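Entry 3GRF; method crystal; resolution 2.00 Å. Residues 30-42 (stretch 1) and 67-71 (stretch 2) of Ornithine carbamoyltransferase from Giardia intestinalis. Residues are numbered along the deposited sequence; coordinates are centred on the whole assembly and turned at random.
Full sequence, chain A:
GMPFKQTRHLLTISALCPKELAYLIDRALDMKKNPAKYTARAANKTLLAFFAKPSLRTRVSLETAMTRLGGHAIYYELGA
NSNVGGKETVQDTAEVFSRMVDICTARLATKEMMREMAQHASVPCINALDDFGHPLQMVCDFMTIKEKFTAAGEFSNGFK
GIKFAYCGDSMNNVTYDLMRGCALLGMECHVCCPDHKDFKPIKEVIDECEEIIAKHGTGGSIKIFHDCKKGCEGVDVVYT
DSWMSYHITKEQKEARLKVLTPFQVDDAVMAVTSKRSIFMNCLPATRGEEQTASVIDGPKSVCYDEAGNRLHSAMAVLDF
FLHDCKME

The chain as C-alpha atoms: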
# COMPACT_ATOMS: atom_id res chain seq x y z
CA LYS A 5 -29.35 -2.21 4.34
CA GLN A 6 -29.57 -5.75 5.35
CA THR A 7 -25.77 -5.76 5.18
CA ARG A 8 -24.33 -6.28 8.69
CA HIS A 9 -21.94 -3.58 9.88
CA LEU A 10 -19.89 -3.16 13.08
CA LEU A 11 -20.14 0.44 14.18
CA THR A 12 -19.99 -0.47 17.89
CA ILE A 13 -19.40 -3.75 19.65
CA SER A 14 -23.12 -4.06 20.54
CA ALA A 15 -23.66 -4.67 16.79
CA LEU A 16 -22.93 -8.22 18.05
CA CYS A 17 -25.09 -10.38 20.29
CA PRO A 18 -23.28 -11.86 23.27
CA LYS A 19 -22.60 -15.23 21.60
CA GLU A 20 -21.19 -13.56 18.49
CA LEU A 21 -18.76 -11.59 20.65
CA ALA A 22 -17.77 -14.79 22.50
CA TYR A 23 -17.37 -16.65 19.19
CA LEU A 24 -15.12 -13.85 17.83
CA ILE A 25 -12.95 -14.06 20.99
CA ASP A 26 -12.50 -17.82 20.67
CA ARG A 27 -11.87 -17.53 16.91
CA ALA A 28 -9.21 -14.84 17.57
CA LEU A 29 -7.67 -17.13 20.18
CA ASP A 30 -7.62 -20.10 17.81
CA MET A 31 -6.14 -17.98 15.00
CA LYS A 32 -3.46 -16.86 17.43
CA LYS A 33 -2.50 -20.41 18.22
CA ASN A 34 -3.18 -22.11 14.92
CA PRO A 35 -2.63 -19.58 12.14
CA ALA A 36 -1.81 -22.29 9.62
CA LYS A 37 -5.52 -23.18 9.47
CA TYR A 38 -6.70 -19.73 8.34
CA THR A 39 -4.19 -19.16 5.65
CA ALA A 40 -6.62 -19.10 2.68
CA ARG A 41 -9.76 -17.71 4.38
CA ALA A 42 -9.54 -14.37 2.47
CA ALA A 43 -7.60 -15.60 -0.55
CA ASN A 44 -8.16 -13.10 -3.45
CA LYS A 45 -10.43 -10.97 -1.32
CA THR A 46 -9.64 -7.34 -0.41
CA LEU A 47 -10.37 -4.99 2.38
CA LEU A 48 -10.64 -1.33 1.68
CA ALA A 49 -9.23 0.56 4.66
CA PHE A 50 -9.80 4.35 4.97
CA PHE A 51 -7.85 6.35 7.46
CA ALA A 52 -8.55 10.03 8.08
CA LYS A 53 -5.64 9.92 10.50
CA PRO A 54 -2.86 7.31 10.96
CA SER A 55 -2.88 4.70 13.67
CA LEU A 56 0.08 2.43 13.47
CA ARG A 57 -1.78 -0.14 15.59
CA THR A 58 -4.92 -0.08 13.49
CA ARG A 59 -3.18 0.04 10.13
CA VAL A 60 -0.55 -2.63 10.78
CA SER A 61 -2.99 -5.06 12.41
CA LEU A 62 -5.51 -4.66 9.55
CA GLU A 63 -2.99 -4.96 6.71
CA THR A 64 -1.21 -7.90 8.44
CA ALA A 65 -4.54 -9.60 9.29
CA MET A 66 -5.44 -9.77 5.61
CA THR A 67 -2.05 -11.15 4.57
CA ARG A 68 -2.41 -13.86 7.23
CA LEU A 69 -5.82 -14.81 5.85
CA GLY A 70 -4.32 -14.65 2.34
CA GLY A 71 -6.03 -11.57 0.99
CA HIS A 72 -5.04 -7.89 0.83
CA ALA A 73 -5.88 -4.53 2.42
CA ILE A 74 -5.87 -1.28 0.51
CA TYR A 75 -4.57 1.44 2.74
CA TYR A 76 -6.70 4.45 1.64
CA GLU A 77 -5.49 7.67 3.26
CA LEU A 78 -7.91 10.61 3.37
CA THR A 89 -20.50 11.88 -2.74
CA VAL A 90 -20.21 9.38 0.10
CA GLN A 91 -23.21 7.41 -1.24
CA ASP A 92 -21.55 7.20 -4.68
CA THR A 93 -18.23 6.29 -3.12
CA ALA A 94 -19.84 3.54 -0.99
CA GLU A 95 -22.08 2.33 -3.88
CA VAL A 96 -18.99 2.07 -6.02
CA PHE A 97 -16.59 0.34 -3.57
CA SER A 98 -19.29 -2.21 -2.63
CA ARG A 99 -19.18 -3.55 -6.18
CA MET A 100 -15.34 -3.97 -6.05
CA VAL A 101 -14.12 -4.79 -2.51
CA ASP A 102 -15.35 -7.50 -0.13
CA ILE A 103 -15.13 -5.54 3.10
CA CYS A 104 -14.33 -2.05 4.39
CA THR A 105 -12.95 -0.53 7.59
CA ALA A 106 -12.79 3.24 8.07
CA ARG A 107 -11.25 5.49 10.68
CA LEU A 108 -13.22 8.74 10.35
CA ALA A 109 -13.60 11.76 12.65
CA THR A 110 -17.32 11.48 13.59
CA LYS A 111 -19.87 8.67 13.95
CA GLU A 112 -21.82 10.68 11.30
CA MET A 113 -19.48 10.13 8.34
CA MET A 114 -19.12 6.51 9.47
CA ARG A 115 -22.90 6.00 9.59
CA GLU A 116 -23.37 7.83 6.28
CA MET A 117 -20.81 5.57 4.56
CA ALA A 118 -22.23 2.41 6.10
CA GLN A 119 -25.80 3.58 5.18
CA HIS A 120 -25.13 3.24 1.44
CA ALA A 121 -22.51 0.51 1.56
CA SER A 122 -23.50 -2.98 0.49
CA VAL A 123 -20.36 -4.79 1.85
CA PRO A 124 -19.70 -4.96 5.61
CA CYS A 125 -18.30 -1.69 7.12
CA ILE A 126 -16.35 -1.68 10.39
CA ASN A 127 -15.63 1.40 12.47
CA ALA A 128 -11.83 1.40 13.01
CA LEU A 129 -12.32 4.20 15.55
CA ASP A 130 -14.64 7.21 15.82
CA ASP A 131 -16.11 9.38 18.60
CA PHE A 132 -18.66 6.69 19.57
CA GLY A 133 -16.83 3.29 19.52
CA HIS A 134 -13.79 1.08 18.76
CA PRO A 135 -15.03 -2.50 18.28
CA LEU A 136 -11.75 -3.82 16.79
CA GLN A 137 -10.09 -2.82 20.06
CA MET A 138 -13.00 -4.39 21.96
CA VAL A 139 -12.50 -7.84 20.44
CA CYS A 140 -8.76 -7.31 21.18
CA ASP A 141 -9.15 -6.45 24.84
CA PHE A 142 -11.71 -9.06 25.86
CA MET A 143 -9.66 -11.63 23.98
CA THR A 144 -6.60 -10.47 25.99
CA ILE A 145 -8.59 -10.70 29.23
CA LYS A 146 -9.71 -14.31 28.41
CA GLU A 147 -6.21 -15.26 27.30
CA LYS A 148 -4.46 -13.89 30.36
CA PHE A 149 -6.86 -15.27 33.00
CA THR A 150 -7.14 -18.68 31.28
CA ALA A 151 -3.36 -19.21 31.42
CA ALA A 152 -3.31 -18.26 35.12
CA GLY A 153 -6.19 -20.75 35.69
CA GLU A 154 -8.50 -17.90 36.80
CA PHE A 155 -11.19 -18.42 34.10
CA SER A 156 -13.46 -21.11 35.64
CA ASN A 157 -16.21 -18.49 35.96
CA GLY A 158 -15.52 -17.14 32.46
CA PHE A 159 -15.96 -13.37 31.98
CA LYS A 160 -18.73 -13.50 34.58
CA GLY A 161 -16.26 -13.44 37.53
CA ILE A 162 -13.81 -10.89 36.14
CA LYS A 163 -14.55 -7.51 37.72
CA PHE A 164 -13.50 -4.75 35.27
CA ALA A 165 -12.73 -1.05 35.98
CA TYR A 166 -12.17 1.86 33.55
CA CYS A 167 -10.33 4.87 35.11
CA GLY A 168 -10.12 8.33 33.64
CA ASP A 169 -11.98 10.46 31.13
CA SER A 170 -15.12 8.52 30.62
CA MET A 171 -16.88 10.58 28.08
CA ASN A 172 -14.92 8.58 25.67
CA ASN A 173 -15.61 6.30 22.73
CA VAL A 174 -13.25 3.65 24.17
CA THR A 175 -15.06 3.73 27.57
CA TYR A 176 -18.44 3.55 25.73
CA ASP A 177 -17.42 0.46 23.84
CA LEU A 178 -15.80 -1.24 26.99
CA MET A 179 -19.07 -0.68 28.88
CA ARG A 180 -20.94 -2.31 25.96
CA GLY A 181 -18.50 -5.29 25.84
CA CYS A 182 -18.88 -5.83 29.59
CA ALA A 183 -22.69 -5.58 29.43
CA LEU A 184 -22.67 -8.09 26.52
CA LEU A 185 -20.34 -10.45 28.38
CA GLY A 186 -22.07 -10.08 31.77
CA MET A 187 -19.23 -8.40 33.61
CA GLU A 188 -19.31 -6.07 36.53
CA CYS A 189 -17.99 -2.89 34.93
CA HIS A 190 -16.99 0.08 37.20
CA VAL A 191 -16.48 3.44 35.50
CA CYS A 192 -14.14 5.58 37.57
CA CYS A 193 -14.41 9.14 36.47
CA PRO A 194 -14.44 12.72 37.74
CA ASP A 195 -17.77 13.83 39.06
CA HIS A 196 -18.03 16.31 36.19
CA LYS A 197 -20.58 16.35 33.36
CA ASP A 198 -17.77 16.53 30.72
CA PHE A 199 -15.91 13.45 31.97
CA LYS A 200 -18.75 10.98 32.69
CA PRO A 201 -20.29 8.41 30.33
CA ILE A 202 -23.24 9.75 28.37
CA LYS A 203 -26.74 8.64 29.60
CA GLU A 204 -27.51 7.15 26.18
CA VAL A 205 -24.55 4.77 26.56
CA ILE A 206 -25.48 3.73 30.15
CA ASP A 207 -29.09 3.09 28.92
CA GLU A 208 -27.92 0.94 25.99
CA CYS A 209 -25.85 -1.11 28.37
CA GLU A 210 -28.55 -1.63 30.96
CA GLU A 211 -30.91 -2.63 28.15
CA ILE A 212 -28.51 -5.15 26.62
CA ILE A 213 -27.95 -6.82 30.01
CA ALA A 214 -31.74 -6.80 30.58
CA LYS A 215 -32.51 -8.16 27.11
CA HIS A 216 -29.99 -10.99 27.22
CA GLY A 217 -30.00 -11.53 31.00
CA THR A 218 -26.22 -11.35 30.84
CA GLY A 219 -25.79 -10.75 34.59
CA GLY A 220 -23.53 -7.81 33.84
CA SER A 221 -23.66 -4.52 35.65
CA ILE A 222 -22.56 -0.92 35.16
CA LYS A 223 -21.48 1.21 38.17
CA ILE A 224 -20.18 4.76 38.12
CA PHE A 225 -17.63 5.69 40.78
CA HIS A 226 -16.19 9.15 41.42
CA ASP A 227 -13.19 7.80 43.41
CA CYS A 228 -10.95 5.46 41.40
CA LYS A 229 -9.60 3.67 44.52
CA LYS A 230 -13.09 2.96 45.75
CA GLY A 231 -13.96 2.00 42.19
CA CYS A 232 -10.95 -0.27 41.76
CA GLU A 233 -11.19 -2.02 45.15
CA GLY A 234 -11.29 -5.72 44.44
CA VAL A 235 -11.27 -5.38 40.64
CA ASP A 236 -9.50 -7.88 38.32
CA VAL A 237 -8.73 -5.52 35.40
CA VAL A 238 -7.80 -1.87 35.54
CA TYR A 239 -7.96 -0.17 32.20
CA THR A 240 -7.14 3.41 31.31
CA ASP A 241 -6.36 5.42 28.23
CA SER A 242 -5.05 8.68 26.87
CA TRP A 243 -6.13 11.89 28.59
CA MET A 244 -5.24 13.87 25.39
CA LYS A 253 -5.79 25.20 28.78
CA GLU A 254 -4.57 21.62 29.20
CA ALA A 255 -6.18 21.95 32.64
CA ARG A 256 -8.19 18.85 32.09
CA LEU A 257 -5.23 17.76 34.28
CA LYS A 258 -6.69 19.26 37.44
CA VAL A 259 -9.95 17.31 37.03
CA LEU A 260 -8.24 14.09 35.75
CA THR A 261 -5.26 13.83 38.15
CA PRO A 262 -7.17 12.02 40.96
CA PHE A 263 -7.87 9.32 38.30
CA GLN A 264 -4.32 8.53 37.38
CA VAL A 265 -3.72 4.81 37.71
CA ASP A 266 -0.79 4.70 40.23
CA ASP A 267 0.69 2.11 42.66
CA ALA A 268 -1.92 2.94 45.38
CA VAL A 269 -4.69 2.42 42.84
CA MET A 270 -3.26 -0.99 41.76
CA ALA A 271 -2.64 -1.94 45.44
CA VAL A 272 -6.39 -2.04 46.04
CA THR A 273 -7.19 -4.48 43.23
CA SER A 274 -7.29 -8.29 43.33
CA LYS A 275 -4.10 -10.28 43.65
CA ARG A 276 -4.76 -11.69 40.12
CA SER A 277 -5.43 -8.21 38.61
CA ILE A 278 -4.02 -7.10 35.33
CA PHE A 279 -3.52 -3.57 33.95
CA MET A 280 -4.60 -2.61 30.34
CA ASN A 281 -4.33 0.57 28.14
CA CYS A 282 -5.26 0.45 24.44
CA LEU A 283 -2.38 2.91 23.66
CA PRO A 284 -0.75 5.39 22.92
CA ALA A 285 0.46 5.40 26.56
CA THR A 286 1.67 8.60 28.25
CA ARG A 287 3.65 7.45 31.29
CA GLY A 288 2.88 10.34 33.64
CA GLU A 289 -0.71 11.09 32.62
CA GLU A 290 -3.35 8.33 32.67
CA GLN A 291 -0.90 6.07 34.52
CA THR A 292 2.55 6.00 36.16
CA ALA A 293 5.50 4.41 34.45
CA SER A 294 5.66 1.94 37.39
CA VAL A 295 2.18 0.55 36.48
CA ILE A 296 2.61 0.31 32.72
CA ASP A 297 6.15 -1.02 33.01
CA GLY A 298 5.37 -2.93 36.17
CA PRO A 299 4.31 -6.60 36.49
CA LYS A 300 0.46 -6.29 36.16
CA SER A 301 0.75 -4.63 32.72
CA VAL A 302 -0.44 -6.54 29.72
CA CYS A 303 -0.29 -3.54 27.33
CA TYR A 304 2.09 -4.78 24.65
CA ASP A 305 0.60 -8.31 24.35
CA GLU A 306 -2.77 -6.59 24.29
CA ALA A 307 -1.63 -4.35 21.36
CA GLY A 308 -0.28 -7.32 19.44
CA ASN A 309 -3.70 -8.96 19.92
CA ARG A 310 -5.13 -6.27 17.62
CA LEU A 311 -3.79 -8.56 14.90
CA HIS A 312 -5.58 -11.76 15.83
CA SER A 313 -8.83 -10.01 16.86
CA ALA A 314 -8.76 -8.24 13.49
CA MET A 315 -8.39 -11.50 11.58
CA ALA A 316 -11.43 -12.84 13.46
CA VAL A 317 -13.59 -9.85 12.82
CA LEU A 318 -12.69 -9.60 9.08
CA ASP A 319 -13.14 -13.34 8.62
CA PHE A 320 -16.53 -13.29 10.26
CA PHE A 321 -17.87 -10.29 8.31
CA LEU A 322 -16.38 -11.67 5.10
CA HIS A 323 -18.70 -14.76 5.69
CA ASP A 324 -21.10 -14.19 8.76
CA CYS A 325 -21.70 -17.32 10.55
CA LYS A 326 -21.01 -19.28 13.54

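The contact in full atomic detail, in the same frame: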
# COMPACT_ATOMS: atom_id res chain seq x y z
N ASP A 30 -8.07 -18.93 18.60
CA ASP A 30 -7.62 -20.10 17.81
C ASP A 30 -6.77 -19.69 16.63
O ASP A 30 -5.90 -20.45 16.22
CB ASP A 30 -8.78 -20.95 17.30
CG ASP A 30 -8.29 -22.24 16.63
OD1 ASP A 30 -8.59 -22.46 15.45
OD2 ASP A 30 -7.56 -23.01 17.27
N MET A 31 -7.01 -18.51 16.07
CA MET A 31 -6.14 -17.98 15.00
C MET A 31 -4.80 -17.54 15.51
O MET A 31 -3.84 -17.55 14.77
CB MET A 31 -6.80 -16.78 14.30
CG MET A 31 -8.10 -17.12 13.64
SD MET A 31 -8.87 -15.64 13.05
CE MET A 31 -9.97 -16.28 11.79
N LYS A 32 -4.74 -17.12 16.77
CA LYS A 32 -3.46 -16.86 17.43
C LYS A 32 -2.56 -18.04 17.56
O LYS A 32 -1.34 -17.95 17.27
CB LYS A 32 -3.65 -16.22 18.80
CG LYS A 32 -2.35 -15.55 19.22
CD LYS A 32 -2.50 -14.84 20.57
CE LYS A 32 -1.15 -14.22 20.94
NZ LYS A 32 -1.19 -13.51 22.25
N LYS A 33 -3.18 -19.16 17.94
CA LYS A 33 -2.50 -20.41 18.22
C LYS A 33 -2.26 -21.27 17.03
O LYS A 33 -1.23 -21.93 16.94
CB LYS A 33 -3.36 -21.21 19.16
CG LYS A 33 -2.54 -21.79 20.29
CD LYS A 33 -3.40 -22.58 21.18
CE LYS A 33 -3.11 -24.07 20.98
NZ LYS A 33 -3.69 -24.76 22.15
N ASN A 34 -3.21 -21.25 16.09
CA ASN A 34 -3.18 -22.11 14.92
C ASN A 34 -3.36 -21.33 13.60
O ASN A 34 -4.34 -21.51 12.87
CB ASN A 34 -4.28 -23.17 15.07
CG ASN A 34 -4.15 -23.99 16.34
OD1 ASN A 34 -3.24 -24.79 16.49
ND2 ASN A 34 -5.09 -23.82 17.26
N PRO A 35 -2.43 -20.40 13.31
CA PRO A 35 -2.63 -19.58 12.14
C PRO A 35 -2.61 -20.39 10.83
O PRO A 35 -3.25 -20.03 9.84
CB PRO A 35 -1.47 -18.59 12.23
CG PRO A 35 -0.44 -19.27 13.06
CD PRO A 35 -1.19 -20.05 14.03
N ALA A 36 -1.92 -21.53 10.82
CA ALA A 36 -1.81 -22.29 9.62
C ALA A 36 -3.17 -22.69 9.07
O ALA A 36 -3.28 -23.01 7.90
CB ALA A 36 -0.95 -23.52 9.89
N LYS A 37 -4.19 -22.74 9.91
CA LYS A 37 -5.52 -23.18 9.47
C LYS A 37 -6.27 -22.13 8.63
O LYS A 37 -7.17 -22.44 7.87
CB LYS A 37 -6.38 -23.50 10.69
CG LYS A 37 -6.15 -24.88 11.28
CD LYS A 37 -6.73 -24.99 12.70
CE LYS A 37 -8.20 -24.56 12.76
NZ LYS A 37 -9.15 -25.30 11.82
N TYR A 38 -5.91 -20.86 8.83
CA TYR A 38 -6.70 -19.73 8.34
C TYR A 38 -6.07 -19.04 7.13
O TYR A 38 -6.46 -17.94 6.70
CB TYR A 38 -6.83 -18.74 9.48
CG TYR A 38 -7.58 -19.35 10.62
CD1 TYR A 38 -6.92 -19.98 11.69
CD2 TYR A 38 -8.97 -19.33 10.60
CE1 TYR A 38 -7.64 -20.54 12.72
CE2 TYR A 38 -9.68 -19.88 11.61
CZ TYR A 38 -9.03 -20.47 12.68
OH TYR A 38 -9.84 -20.97 13.67
N THR A 39 -5.13 -19.73 6.56
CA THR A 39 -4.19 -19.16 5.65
C THR A 39 -4.77 -18.83 4.25
O THR A 39 -4.14 -18.14 3.43
CB THR A 39 -3.00 -20.10 5.70
OG1 THR A 39 -1.84 -19.35 6.06
CG2 THR A 39 -2.82 -20.85 4.48
N ALA A 40 -5.99 -19.29 3.98
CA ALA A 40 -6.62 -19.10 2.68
C ALA A 40 -8.07 -18.61 2.84
O ALA A 40 -8.85 -18.60 1.89
CB ALA A 40 -6.56 -20.37 1.88
N ARG A 41 -8.41 -18.20 4.06
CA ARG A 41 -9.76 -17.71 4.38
C ARG A 41 -10.20 -16.47 3.58
O ARG A 41 -11.35 -16.39 3.14
CB ARG A 41 -9.89 -17.46 5.89
CG ARG A 41 -9.93 -18.74 6.79
CD ARG A 41 -11.16 -19.65 6.51
NE ARG A 41 -12.39 -19.00 6.98
CZ ARG A 41 -13.61 -19.53 6.99
NH1 ARG A 41 -13.85 -20.75 6.54
NH2 ARG A 41 -14.60 -18.82 7.48
N ALA A 42 -9.27 -15.54 3.33
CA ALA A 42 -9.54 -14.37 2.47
C ALA A 42 -8.76 -14.37 1.17
O ALA A 42 -8.50 -13.31 0.61
CB ALA A 42 -9.23 -13.03 3.25
N THR A 67 -3.14 -10.28 5.09
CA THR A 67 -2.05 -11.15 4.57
C THR A 67 -2.10 -12.52 5.21
O THR A 67 -1.89 -13.55 4.55
CB THR A 67 -0.69 -10.50 4.83
OG1 THR A 67 -0.69 -9.20 4.21
CG2 THR A 67 0.46 -11.34 4.24
N ARG A 68 -2.40 -12.56 6.50
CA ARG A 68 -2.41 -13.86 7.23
C ARG A 68 -3.54 -14.78 6.85
O ARG A 68 -3.47 -15.99 7.08
CB ARG A 68 -2.38 -13.62 8.73
CG ARG A 68 -0.98 -13.20 9.18
CD ARG A 68 -0.97 -12.77 10.62
NE ARG A 68 -0.97 -13.89 11.57
CZ ARG A 68 0.10 -14.38 12.19
NH1 ARG A 68 1.30 -13.89 11.93
NH2 ARG A 68 -0.03 -15.40 13.06
N LEU A 69 -4.59 -14.17 6.29
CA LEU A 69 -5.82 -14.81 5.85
C LEU A 69 -5.70 -15.04 4.37
O LEU A 69 -6.48 -15.77 3.81
CB LEU A 69 -6.99 -13.87 6.13
CG LEU A 69 -7.98 -13.99 7.29
CD1 LEU A 69 -7.66 -15.03 8.32
CD2 LEU A 69 -8.16 -12.63 7.93
N GLY A 70 -4.72 -14.38 3.73
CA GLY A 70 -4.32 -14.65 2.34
C GLY A 70 -4.88 -13.69 1.32
O GLY A 70 -4.88 -13.97 0.12
N GLY A 71 -5.35 -12.55 1.81
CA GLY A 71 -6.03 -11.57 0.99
C GLY A 71 -5.18 -10.32 1.09
O GLY A 71 -3.96 -10.42 1.29
O HOH W 1 -2.52 -17.35 9.20

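This is a small, backbone-dominated contact in which the turn from Y38 to R41 and the following A42 pack against the C-terminal end of a helix, with L69 as the centrepiece. One direct hydrogen bond joins the stretches: A42 N donates to L69 O at 2.8 Å with a nearly straight geometry, satisfying a carbonyl just before the chain leaves helical angles at G70. Two CA-H...O contacts accompany it, L69 CA to Y38 O at 3.3 Å and T39 CA to R68 O at 3.6 Å. R68 O also accepts from a water (2.7 Å), which also donates to P35 O (2.9 Å) and so bridges the two backbones.

L69 supplies the apolar filling. Its CB lies 3.7 Å from A42 CB, where the small methyl of A42 packs against it, and its CD1 reaches Y38 CB at 4.0 Å and, more loosely, M31 CE at 4.4 Å. The Y38 CA-to-CB bond points sideways, and its OH donates to D30 OD1 (2.6 Å), tying the turn to the preceding helix. R68 NH2 also approaches P35 CB at 3.6 Å, a contact without a hydrogen bond.

Glycine suits G70 twice over: phi is positive, and an ideal CB would sit 2.6 Å from T39 O. At G71 a CB would fall 2.4 Å from A42 O.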